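PDB 4GI5: quinone reductase from Klebsiella pneumoniae subsp. pneumoniae, which binds flavin-adenine dinucleotide and probably works as an NAD(P)H dehydrogenase that reduces quinones. Local coordinates for residues 220-223 with 229-232; 40-45 with 117-122; 212-217 with 235-240. All blocks are in the same frame, centred on the assembly; numbering follows the deposited sequence.

Contact 1. Residues 220-223 with 229-232; sequences DKTD and DQCA. With FAD (flavin-adenine dinucleotide), chain H.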
loop_
_atom_site.group_PDB
_atom_site.type_symbol
_atom_site.label_atom_id
_atom_site.label_comp_id
_atom_site.label_asym_id
_atom_site.label_seq_id
_atom_site.Cartn_x
_atom_site.Cartn_y
_atom_site.Cartn_z
ATOM N N ASP B 220 6.784 18.429 6.078
ATOM C CA ASP B 220 6.083 18.942 7.219
ATOM C C ASP B 220 6.592 20.344 7.646
ATOM O O ASP B 220 5.839 21.021 8.305
ATOM C CB ASP B 220 6.131 17.970 8.422
ATOM C CG ASP B 220 5.434 16.574 8.096
ATOM O OD1 ASP B 220 4.284 16.615 7.742
ATOM O OD2 ASP B 220 6.044 15.480 8.337
ATOM N N LYS B 221 7.801 20.710 7.274
ATOM C CA LYS B 221 8.328 22.004 7.647
ATOM C C LYS B 221 8.322 22.971 6.500
ATOM O O LYS B 221 9.035 23.981 6.537
ATOM C CB LYS B 221 9.785 21.776 8.059
ATOM C CG LYS B 221 9.963 20.825 9.250
ATOM C CD LYS B 221 9.131 21.290 10.449
ATOM C CE LYS B 221 8.895 20.164 11.454
ATOM N NZ LYS B 221 9.995 20.297 12.429
ATOM N N THR B 222 7.652 22.663 5.421
ATOM C CA THR B 222 7.640 23.508 4.244
ATOM C C THR B 222 7.310 24.984 4.661
ATOM O O THR B 222 6.301 25.246 5.303
ATOM C CB THR B 222 6.612 23.054 3.216
ATOM O OG1 THR B 222 6.940 21.704 2.780
ATOM C CG2 THR B 222 6.643 23.894 1.967
ATOM N N ASP B 223 8.177 25.850 4.195
ATOM C CA ASP B 223 8.012 27.325 4.308
ATOM C C ASP B 223 7.874 27.965 2.939
ATOM O O ASP B 223 7.763 27.305 1.862
ATOM C CB ASP B 223 9.207 27.910 5.127
ATOM C CG ASP B 223 10.532 27.746 4.479
ATOM O OD1 ASP B 223 10.661 27.292 3.331
ATOM O OD2 ASP B 223 11.539 28.143 5.115
ATOM N N ASP B 229 10.233 26.291 -4.346
ATOM C CA ASP B 229 10.998 25.266 -4.991
ATOM C C ASP B 229 10.073 24.088 -5.507
ATOM O O ASP B 229 10.318 23.547 -6.604
ATOM C CB ASP B 229 12.106 24.700 -4.107
ATOM C CG ASP B 229 13.233 25.703 -3.811
ATOM O OD1 ASP B 229 13.362 26.696 -4.544
ATOM O OD2 ASP B 229 13.842 25.491 -2.778
ATOM N N GLN B 230 9.144 23.677 -4.641
ATOM C CA GLN B 230 8.180 22.630 -5.015
ATOM C C GLN B 230 7.399 23.022 -6.227
ATOM O O GLN B 230 7.225 22.252 -7.139
ATOM C CB GLN B 230 7.250 22.290 -3.837
ATOM C CG GLN B 230 7.973 21.691 -2.616
ATOM C CD GLN B 230 7.152 21.774 -1.370
ATOM O OE1 GLN B 230 6.191 22.562 -1.276
ATOM N NE2 GLN B 230 7.566 21.056 -0.359
ATOM N N CYS B 231 6.856 24.265 -6.226
ATOM C CA CYS B 231 6.083 24.738 -7.358
ATOM C C CYS B 231 6.891 24.726 -8.628
ATOM O O CYS B 231 6.298 24.353 -9.635
ATOM C CB CYS B 231 5.573 26.186 -7.161
ATOM S SG CYS B 231 4.387 26.359 -5.835
ATOM N N ALA B 232 8.166 25.149 -8.567
ATOM C CA ALA B 232 8.997 25.197 -9.799
ATOM C C ALA B 232 9.223 23.800 -10.376
ATOM O O ALA B 232 9.150 23.565 -11.573
ATOM C CB ALA B 232 10.310 25.852 -9.469
HETATM P PA FAD H . 0.286 19.983 5.669
HETATM O O1A FAD H . -1.008 20.491 5.182
HETATM O O2A FAD H . 0.527 19.438 6.997
HETATM O O5B FAD H . 1.419 21.154 5.507
HETATM C C5B FAD H . 2.844 20.968 5.624
HETATM C C4B FAD H . 3.493 22.310 5.711
HETATM O O4B FAD H . 3.421 22.915 4.439
HETATM C C3B FAD H . 2.891 23.203 6.768
HETATM O O3B FAD H . 3.997 23.727 7.488
HETATM C C2B FAD H . 2.261 24.243 5.888
HETATM O O2B FAD H . 2.078 25.525 6.544
HETATM C C1B FAD H . 3.095 24.351 4.656
HETATM N N9A FAD H . 2.306 24.924 3.532
HETATM C C8A FAD H . 0.942 24.711 3.123
HETATM N N7A FAD H . 0.611 25.444 2.085
HETATM C C5A FAD H . 1.735 26.203 1.939
HETATM C C6A FAD H . 2.110 27.335 1.092
HETATM N N6A FAD H . 1.202 27.624 0.220
HETATM N N1A FAD H . 3.357 27.918 1.160
HETATM C C2A FAD H . 4.245 27.468 2.041
HETATM N N3A FAD H . 3.931 26.428 2.904
HETATM C C4A FAD H . 2.779 25.869 2.793
HETATM N N1 FAD H . 6.091 10.595 5.910
HETATM C C2 FAD H . 6.971 9.731 5.363
HETATM O O2 FAD H . 8.109 10.135 4.869
HETATM N N3 FAD H . 6.707 8.376 5.304
HETATM C C4 FAD H . 5.625 7.837 5.897
HETATM O O4 FAD H . 5.350 6.637 5.768
HETATM C C4X FAD H . 4.693 8.743 6.514
HETATM N N5 FAD H . 3.541 8.259 7.066
HETATM C C5X FAD H . 2.569 9.165 7.568
HETATM C C6 FAD H . 1.419 8.719 8.016
HETATM C C7 FAD H . 0.402 9.586 8.407
HETATM C C7M FAD H . -0.898 9.062 8.895
HETATM C C8 FAD H . 0.651 10.979 8.413
HETATM C C8M FAD H . -0.415 11.921 8.905
HETATM C C9 FAD H . 1.843 11.467 7.977
HETATM C C9A FAD H . 2.839 10.563 7.509
HETATM N N10 FAD H . 4.005 11.012 6.928
HETATM C C10 FAD H . 4.949 10.137 6.408
HETATM C "C1'" FAD H . 4.295 12.445 6.775
HETATM C "C2'" FAD H . 3.480 12.896 5.562
HETATM O "O2'" FAD H . 3.897 12.385 4.293
HETATM C "C3'" FAD H . 3.467 14.456 5.460
HETATM O "O3'" FAD H . 2.775 14.865 6.667
HETATM C "C4'" FAD H . 2.680 15.001 4.260
HETATM O "O4'" FAD H . 3.403 14.751 3.098
HETATM C "C5'" FAD H . 2.561 16.545 4.364
HETATM O "O5'" FAD H . 1.705 16.982 3.358
HETATM P P FAD H . 0.301 17.694 3.833
HETATM O O1P FAD H . -0.388 18.132 2.599
HETATM O O2P FAD H . -0.481 16.885 4.767
HETATM O O3P FAD H . 0.970 18.954 4.590
#

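Contact 2. Residues 40-45 with 117-122; sequences ALKNFA and IFQFPL. With FAD (flavin-adenine dinucleotide), chain H.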
loop_
_atom_site.group_PDB
_atom_site.type_symbol
_atom_site.label_atom_id
_atom_site.label_comp_id
_atom_site.label_asym_id
_atom_site.label_seq_id
_atom_site.Cartn_x
_atom_site.Cartn_y
_atom_site.Cartn_z
ATOM N N ALA B 40 -2.703 23.040 -1.888
ATOM C CA ALA B 40 -1.983 24.112 -2.612
ATOM C C ALA B 40 -1.358 23.627 -3.892
ATOM O O ALA B 40 -1.363 24.279 -4.948
ATOM C CB ALA B 40 -0.987 24.801 -1.701
ATOM N N LEU B 41 -0.651 22.466 -3.828
ATOM C CA LEU B 41 -0.066 21.942 -4.998
ATOM C C LEU B 41 -1.032 21.462 -6.039
ATOM O O LEU B 41 -0.803 21.634 -7.228
ATOM C CB LEU B 41 0.881 20.774 -4.576
ATOM C CG LEU B 41 2.088 21.112 -3.712
ATOM C CD1 LEU B 41 2.711 19.780 -3.138
ATOM C CD2 LEU B 41 3.150 21.802 -4.522
ATOM N N LYS B 42 -2.162 20.921 -5.598
ATOM C CA LYS B 42 -3.225 20.478 -6.474
ATOM C C LYS B 42 -3.768 21.715 -7.261
ATOM O O LYS B 42 -3.922 21.683 -8.474
ATOM C CB LYS B 42 -4.369 19.891 -5.678
ATOM C CG LYS B 42 -5.667 19.770 -6.512
ATOM C CD LYS B 42 -6.915 19.374 -5.837
ATOM C CE LYS B 42 -7.226 20.168 -4.629
ATOM N NZ LYS B 42 -8.243 21.204 -4.991
ATOM N N ASN B 43 -4.039 22.774 -6.525
ATOM C CA ASN B 43 -4.609 23.952 -7.211
ATOM C C ASN B 43 -3.644 24.561 -8.189
ATOM O O ASN B 43 -4.073 24.920 -9.297
ATOM C CB ASN B 43 -5.136 24.947 -6.196
ATOM C CG ASN B 43 -6.357 24.425 -5.459
ATOM O OD1 ASN B 43 -7.178 23.569 -5.898
ATOM N ND2 ASN B 43 -6.472 24.939 -4.317
ATOM N N PHE B 44 -2.358 24.595 -7.856
ATOM C CA PHE B 44 -1.308 25.009 -8.733
ATOM C C PHE B 44 -1.297 24.169 -9.963
ATOM O O PHE B 44 -1.189 24.679 -11.100
ATOM C CB PHE B 44 0.046 25.010 -8.009
ATOM C CG PHE B 44 1.184 25.441 -8.856
ATOM C CD1 PHE B 44 1.495 26.827 -8.929
ATOM C CD2 PHE B 44 1.835 24.557 -9.668
ATOM C CE1 PHE B 44 2.503 27.263 -9.765
ATOM C CE2 PHE B 44 2.858 24.958 -10.544
ATOM C CZ PHE B 44 3.210 26.322 -10.571
ATOM N N ALA B 45 -1.325 22.818 -9.803
ATOM C CA ALA B 45 -1.213 21.958 -10.969
ATOM C C ALA B 45 -2.397 22.117 -11.913
ATOM O O ALA B 45 -2.208 22.177 -13.162
ATOM C CB ALA B 45 -1.164 20.468 -10.557
ATOM N N ILE B 117 -2.751 11.486 -13.236
ATOM C CA ILE B 117 -1.835 11.856 -12.204
ATOM C C ILE B 117 -2.464 11.506 -10.850
ATOM O O ILE B 117 -3.646 11.754 -10.639
ATOM C CB ILE B 117 -1.498 13.363 -12.200
ATOM C CG1 ILE B 117 -0.842 13.728 -13.512
ATOM C CG2 ILE B 117 -0.606 13.730 -11.009
ATOM C CD1 ILE B 117 -0.657 15.214 -13.746
ATOM N N PHE B 118 -1.716 10.801 -9.997
ATOM C CA PHE B 118 -2.163 10.441 -8.649
ATOM C C PHE B 118 -1.378 11.298 -7.672
ATOM O O PHE B 118 -0.138 11.194 -7.581
ATOM C CB PHE B 118 -1.896 8.953 -8.328
ATOM C CG PHE B 118 -2.630 8.006 -9.238
ATOM C CD1 PHE B 118 -2.221 7.761 -10.535
ATOM C CD2 PHE B 118 -3.774 7.405 -8.770
ATOM C CE1 PHE B 118 -2.947 6.860 -11.344
ATOM C CE2 PHE B 118 -4.439 6.487 -9.567
ATOM C CZ PHE B 118 -4.063 6.273 -10.801
ATOM N N GLN B 119 -2.089 12.103 -6.865
ATOM C CA GLN B 119 -1.461 12.987 -5.955
ATOM C C GLN B 119 -1.913 12.692 -4.522
ATOM O O GLN B 119 -3.100 12.622 -4.248
ATOM C CB GLN B 119 -1.817 14.457 -6.227
ATOM C CG GLN B 119 -1.115 15.393 -5.355
ATOM C CD GLN B 119 -1.631 16.786 -5.408
ATOM O OE1 GLN B 119 -2.193 17.213 -6.407
ATOM N NE2 GLN B 119 -1.400 17.508 -4.314
ATOM N N PHE B 120 -0.911 12.454 -3.661
ATOM C CA PHE B 120 -1.150 12.057 -2.282
ATOM C C PHE B 120 0.028 12.291 -1.367
ATOM O O PHE B 120 1.165 12.248 -1.789
ATOM C CB PHE B 120 -1.588 10.589 -2.205
ATOM C CG PHE B 120 -0.603 9.616 -2.786
ATOM C CD1 PHE B 120 -0.649 9.327 -4.129
ATOM C CD2 PHE B 120 0.329 8.945 -1.985
ATOM C CE1 PHE B 120 0.249 8.465 -4.701
ATOM C CE2 PHE B 120 1.175 7.990 -2.526
ATOM C CZ PHE B 120 1.183 7.797 -3.910
ATOM N N PRO B 121 -0.235 12.572 -0.069
ATOM C CA PRO B 121 0.827 12.461 0.941
ATOM C C PRO B 121 1.165 10.981 1.135
ATOM O O PRO B 121 0.260 10.131 1.132
ATOM C CB PRO B 121 0.169 13.034 2.208
ATOM C CG PRO B 121 -1.287 12.674 1.987
ATOM C CD PRO B 121 -1.572 12.753 0.537
ATOM N N LEU B 122 2.429 10.700 1.337
ATOM C CA LEU B 122 2.869 9.360 1.725
ATOM C C LEU B 122 2.441 9.096 3.127
ATOM O O LEU B 122 2.859 9.806 4.068
ATOM C CB LEU B 122 4.403 9.266 1.512
ATOM C CG LEU B 122 4.894 7.818 1.516
ATOM C CD1 LEU B 122 4.392 7.005 0.351
ATOM C CD2 LEU B 122 6.392 7.899 1.520
HETATM P PA FAD H . 0.286 19.983 5.669
HETATM O O1A FAD H . -1.008 20.491 5.182
HETATM O O2A FAD H . 0.527 19.438 6.997
HETATM O O5B FAD H . 1.419 21.154 5.507
HETATM C C5B FAD H . 2.844 20.968 5.624
HETATM C C4B FAD H . 3.493 22.310 5.711
HETATM O O4B FAD H . 3.421 22.915 4.439
HETATM C C3B FAD H . 2.891 23.203 6.768
HETATM O O3B FAD H . 3.997 23.727 7.488
HETATM C C2B FAD H . 2.261 24.243 5.888
HETATM O O2B FAD H . 2.078 25.525 6.544
HETATM C C1B FAD H . 3.095 24.351 4.656
HETATM N N9A FAD H . 2.306 24.924 3.532
HETATM C C8A FAD H . 0.942 24.711 3.123
HETATM N N7A FAD H . 0.611 25.444 2.085
HETATM C C5A FAD H . 1.735 26.203 1.939
HETATM C C6A FAD H . 2.110 27.335 1.092
HETATM N N6A FAD H . 1.202 27.624 0.220
HETATM N N1A FAD H . 3.357 27.918 1.160
HETATM C C2A FAD H . 4.245 27.468 2.041
HETATM N N3A FAD H . 3.931 26.428 2.904
HETATM C C4A FAD H . 2.779 25.869 2.793
HETATM N N1 FAD H . 6.091 10.595 5.910
HETATM C C2 FAD H . 6.971 9.731 5.363
HETATM O O2 FAD H . 8.109 10.135 4.869
HETATM N N3 FAD H . 6.707 8.376 5.304
HETATM C C4 FAD H . 5.625 7.837 5.897
HETATM O O4 FAD H . 5.350 6.637 5.768
HETATM C C4X FAD H . 4.693 8.743 6.514
HETATM N N5 FAD H . 3.541 8.259 7.066
HETATM C C5X FAD H . 2.569 9.165 7.568
HETATM C C6 FAD H . 1.419 8.719 8.016
HETATM C C7 FAD H . 0.402 9.586 8.407
HETATM C C7M FAD H . -0.898 9.062 8.895
HETATM C C8 FAD H . 0.651 10.979 8.413
HETATM C C8M FAD H . -0.415 11.921 8.905
HETATM C C9 FAD H . 1.843 11.467 7.977
HETATM C C9A FAD H . 2.839 10.563 7.509
HETATM N N10 FAD H . 4.005 11.012 6.928
HETATM C C10 FAD H . 4.949 10.137 6.408
HETATM C "C1'" FAD H . 4.295 12.445 6.775
HETATM C "C2'" FAD H . 3.480 12.896 5.562
HETATM O "O2'" FAD H . 3.897 12.385 4.293
HETATM C "C3'" FAD H . 3.467 14.456 5.460
HETATM O "O3'" FAD H . 2.775 14.865 6.667
HETATM C "C4'" FAD H . 2.680 15.001 4.260
HETATM O "O4'" FAD H . 3.403 14.751 3.098
HETATM C "C5'" FAD H . 2.561 16.545 4.364
HETATM O "O5'" FAD H . 1.705 16.982 3.358
HETATM P P FAD H . 0.301 17.694 3.833
HETATM O O1P FAD H . -0.388 18.132 2.599
HETATM O O2P FAD H . -0.481 16.885 4.767
HETATM O O3P FAD H . 0.970 18.954 4.590
#

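Contact 3. Residues 212-217 with 235-240; sequences PPLVFY and AERLDT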
loop_
_atom_site.group_PDB
_atom_site.type_symbol
_atom_site.label_atom_id
_atom_site.label_comp_id
_atom_site.label_asym_id
_atom_site.label_seq_id
_atom_site.Cartn_x
_atom_site.Cartn_y
_atom_site.Cartn_z
ATOM N N PRO B 212 8.628 8.879 -14.285
ATOM C CA PRO B 212 9.278 8.995 -12.974
ATOM C C PRO B 212 8.462 9.823 -12.024
ATOM O O PRO B 212 7.828 10.797 -12.479
ATOM C CB PRO B 212 10.617 9.706 -13.286
ATOM C CG PRO B 212 10.881 9.297 -14.694
ATOM C CD PRO B 212 9.548 9.341 -15.378
ATOM N N PRO B 213 8.344 9.391 -10.786
ATOM C CA PRO B 213 7.497 10.127 -9.842
ATOM C C PRO B 213 8.090 11.473 -9.468
ATOM O O PRO B 213 9.311 11.613 -9.524
ATOM C CB PRO B 213 7.469 9.190 -8.647
ATOM C CG PRO B 213 8.780 8.444 -8.691
ATOM C CD PRO B 213 9.011 8.258 -10.143
ATOM N N LEU B 214 7.236 12.385 -9.041
ATOM C CA LEU B 214 7.667 13.632 -8.449
ATOM C C LEU B 214 7.462 13.502 -6.934
ATOM O O LEU B 214 6.326 13.332 -6.492
ATOM C CB LEU B 214 6.772 14.730 -8.969
ATOM C CG LEU B 214 7.060 16.094 -8.365
ATOM C CD1 LEU B 214 8.509 16.526 -8.538
ATOM C CD2 LEU B 214 6.138 17.105 -8.994
ATOM N N VAL B 215 8.542 13.393 -6.238
ATOM C CA VAL B 215 8.521 13.227 -4.796
ATOM C C VAL B 215 9.221 14.372 -4.066
ATOM O O VAL B 215 10.384 14.729 -4.362
ATOM C CB VAL B 215 9.209 11.907 -4.361
ATOM C CG1 VAL B 215 9.085 11.663 -2.869
ATOM C CG2 VAL B 215 8.635 10.768 -5.174
ATOM N N PHE B 216 8.470 14.976 -3.152
ATOM C CA PHE B 216 8.967 16.003 -2.290
ATOM C C PHE B 216 9.240 15.474 -0.878
ATOM O O PHE B 216 8.440 14.734 -0.293
ATOM C CB PHE B 216 7.967 17.143 -2.189
ATOM C CG PHE B 216 7.655 17.815 -3.500
ATOM C CD1 PHE B 216 8.688 18.302 -4.349
ATOM C CD2 PHE B 216 6.388 17.868 -3.976
ATOM C CE1 PHE B 216 8.398 18.950 -5.539
ATOM C CE2 PHE B 216 6.119 18.546 -5.211
ATOM C CZ PHE B 216 7.078 19.072 -5.942
ATOM N N TYR B 217 10.386 15.879 -0.286
ATOM C CA TYR B 217 10.792 15.403 1.021
ATOM C C TYR B 217 10.762 16.491 2.070
ATOM O O TYR B 217 10.718 17.714 1.722
ATOM C CB TYR B 217 12.187 14.857 0.925
ATOM C CG TYR B 217 12.246 13.717 -0.009
ATOM C CD1 TYR B 217 11.883 12.393 0.382
ATOM C CD2 TYR B 217 12.707 13.896 -1.327
ATOM C CE1 TYR B 217 11.988 11.401 -0.528
ATOM C CE2 TYR B 217 12.794 12.823 -2.198
ATOM C CZ TYR B 217 12.369 11.558 -1.733
ATOM O OH TYR B 217 12.455 10.491 -2.656
ATOM N N ALA B 235 5.930 22.533 -11.899
ATOM C CA ALA B 235 5.598 23.118 -13.175
ATOM C C ALA B 235 6.466 22.482 -14.257
ATOM O O ALA B 235 5.964 22.232 -15.378
ATOM C CB ALA B 235 5.800 24.696 -13.061
ATOM N N GLU B 236 7.706 22.219 -13.951
ATOM C CA GLU B 236 8.664 21.612 -14.912
ATOM C C GLU B 236 8.198 20.228 -15.294
ATOM O O GLU B 236 8.200 19.874 -16.449
ATOM C CB GLU B 236 10.121 21.625 -14.376
ATOM C CG GLU B 236 11.160 20.629 -14.921
ATOM C CD GLU B 236 11.371 20.593 -16.377
ATOM O OE1 GLU B 236 11.162 21.647 -17.017
ATOM O OE2 GLU B 236 11.801 19.508 -16.890
ATOM N N ARG B 237 7.704 19.424 -14.314
ATOM C CA ARG B 237 7.122 18.151 -14.697
ATOM C C ARG B 237 5.874 18.224 -15.532
ATOM O O ARG B 237 5.662 17.460 -16.489
ATOM C CB ARG B 237 6.863 17.242 -13.397
ATOM C CG ARG B 237 8.108 16.891 -12.606
ATOM C CD ARG B 237 9.245 16.137 -13.341
ATOM N NE ARG B 237 8.647 15.085 -14.081
ATOM C CZ ARG B 237 8.487 13.822 -13.601
ATOM N NH1 ARG B 237 8.888 13.553 -12.414
ATOM N NH2 ARG B 237 7.861 12.945 -14.299
ATOM N N LEU B 238 4.992 19.149 -15.191
ATOM C CA LEU B 238 3.777 19.292 -15.926
ATOM C C LEU B 238 4.024 19.811 -17.383
ATOM O O LEU B 238 3.266 19.500 -18.281
ATOM C CB LEU B 238 2.874 20.265 -15.146
ATOM C CG LEU B 238 2.326 19.731 -13.806
ATOM C CD1 LEU B 238 1.561 20.820 -13.111
ATOM C CD2 LEU B 238 1.481 18.456 -13.952
ATOM N N ASP B 239 5.051 20.581 -17.546
ATOM C CA ASP B 239 5.471 21.134 -18.892
ATOM C C ASP B 239 6.040 20.023 -19.764
ATOM O O ASP B 239 6.103 20.189 -20.975
ATOM C CB ASP B 239 6.555 22.229 -18.672
ATOM C CG ASP B 239 5.994 23.523 -18.109
ATOM O OD1 ASP B 239 4.792 23.661 -18.149
ATOM O OD2 ASP B 239 6.767 24.380 -17.629
ATOM N N THR B 240 6.471 18.879 -19.195
ATOM C CA THR B 240 7.186 17.874 -19.973
ATOM C C THR B 240 6.477 16.504 -19.938
ATOM O O THR B 240 7.086 15.507 -20.271
ATOM C CB THR B 240 8.638 17.737 -19.437
ATOM O OG1 THR B 240 8.651 17.499 -18.010
ATOM C CG2 THR B 240 9.501 18.996 -19.679
#

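Contact 1. Residues 220-223 with 229-232
T222 and Q230 meet side chain to side chain, the threonine from the loop after strand 209-216 and the glutamine from helix 224-239. One polar bond carries the contact: Q230 NE2 donates to T222 OG1 at 3.3 Å, with an N-H...O angle of 155°, and the hydroxyl sits a little out of the amide plane. The glutamine suits this place because its chain, extended beyond CG, spans the distance from the helix to the loop. T222 OG1 is held chiefly by the carbonyl oxygen of T219 and accepts the longer glutamine bond as well; Q230 NE2 has a second partner in a bound glycerol, probably from the crystallisation liquor.

The other branch of the threonine makes a methyl-to-oxygen contact. T222 CG2, anti to the backbone N, lies 3.5 Å from Q230 OE1, which is buried without a hydrogen bond in the model. L37 of helix 37-51 touches both side chains.

Towards the cofactor, D220 OD1 accepts a short bond of 2.5 Å from FAD O3' on the ribityl chain, while D220 O accepts a weak one from FAD O3B of the adenosine ribose. Van der Waals contacts follow: T222 O is 3.4 Å from FAD C1B, and D223 O is 3.5 Å from FAD C2A of the adenine.

D223 then serves as N-cap of helix 224-239, its OD1 accepting from Q226 N. Since T87 of the second subunit packs on D220, the loop also lies at the dimer interface. At the C-terminal end of strand 209-216 it lines the cofactor, as loops at the C-terminal strand ends do in flavodoxin-like folds.

Contact 2. Residues 40-45 with 117-122
K42 and Q119 mark the closest backbone approach, their CA atoms 7.7 Å apart, where helix 37-51 lies against strand 115-121. This is helix-on-sheet packing in a flavodoxin-like fold, with 115-121 as the middle strand of a five-stranded parallel sheet.

Q119 does nearly all the reaching. Its CG stands anti to the backbone N (chi1 -176°) and the chain stays extended, which carries the amide from the strand out to the helix backbone. There OE1 rests 3.4 Å from K42 CA and also meets K42 CB, so the oxygen faces carbon; it is buried and has no polar partner in the model. The nitrogen fares better: NE2 bonds to the backbone O of N38, near the start of the helix, and lies 4.0 Å from L41 CB. A glutamine fits here because it is long enough to bridge sheet and helix and can donate to a carbonyl there.

K42 turns its chain away from the strand. Bent at chi3 and chi4, it puts the ammonium away from Q119: NZ donates a hydrogen bond of 2.7 Å to N43 OD1 and makes a cation-pi contact with Y29. On the helix's inner side L41 packs against F227 of helix 224-239.

Farther along, the strand leads into the cofactor site. P121 CB lies 3.8 Å from FAD O4', and L122 O accepts a hydrogen bond of 2.8 Å from FAD O2'.

Contact 3. Residues 212-217 with 235-240
R237, near the end of helix 224-239, reaches across to the prolines leading into L214 and grips the carbonyl oxygen of P212. Its CB points towards that segment. From there CG passes alongside L214, lying 4.1 Å from both CD1 and CD2, so the second methylene of the arginine rests against the forked end of the leucine. The two side chains run past each other in opposite directions, each laying its apolar part along the other. The branched, buried leucine suits this place because it presents both methyls to R237 CG; it also packs on L234 of the same helix.

Beyond CG the chain bends at chi2 (-58°) and again at chi3, turning the guanidinium towards the prolines. At the tip both terminal nitrogens address one atom: NH2 donates to P212 O at 2.8 Å and NH1 to the same oxygen at 3.0 Å. The oxygen lies in the guanidinium plane, between the two end nitrogens, but the donors meet the carbonyl differently. NH2 is tilted by 21° from the carbonyl plane, whereas NH1 stands well above it. P213 O also lies at the guanidinium edge, 3.5 Å from NH1.

An arginine fits this partly exposed place because its methylene can serve the leucine while its charged end bridges to the backbone just before residues 214-216; proline, lacking an amide hydrogen, still offers a carbonyl acceptor. M170 and T244 also touch R237. Strand 209-216 lies at one edge of the five-stranded parallel sheet, and a helix following it and folding back across it is the last beta-alpha unit of the flavodoxin-like fold.

How the contacts relate
Contacts 1 and 3 share helix 224-239: contact 1 uses its middle and contact 3 its final turns, with centres about 13 Å apart and Q230 O packing 3.4 Å from F216 CZ. Contact 2 brings in the neighbouring helix 37-51 and the central strand. It lies about 10 Å from contact 3, centre to centre, joined through A45 CA and L238 CD1 at 3.7 Å, and about 12 Å from contact 1, where C231 O meets F44 CE2. Contacts 1 and 2 both touch FAD, holding different hydroxyls of its ribityl chain, whereas L214 of contact 3 stays about 12 Å from the cofactor, side chain to ligand.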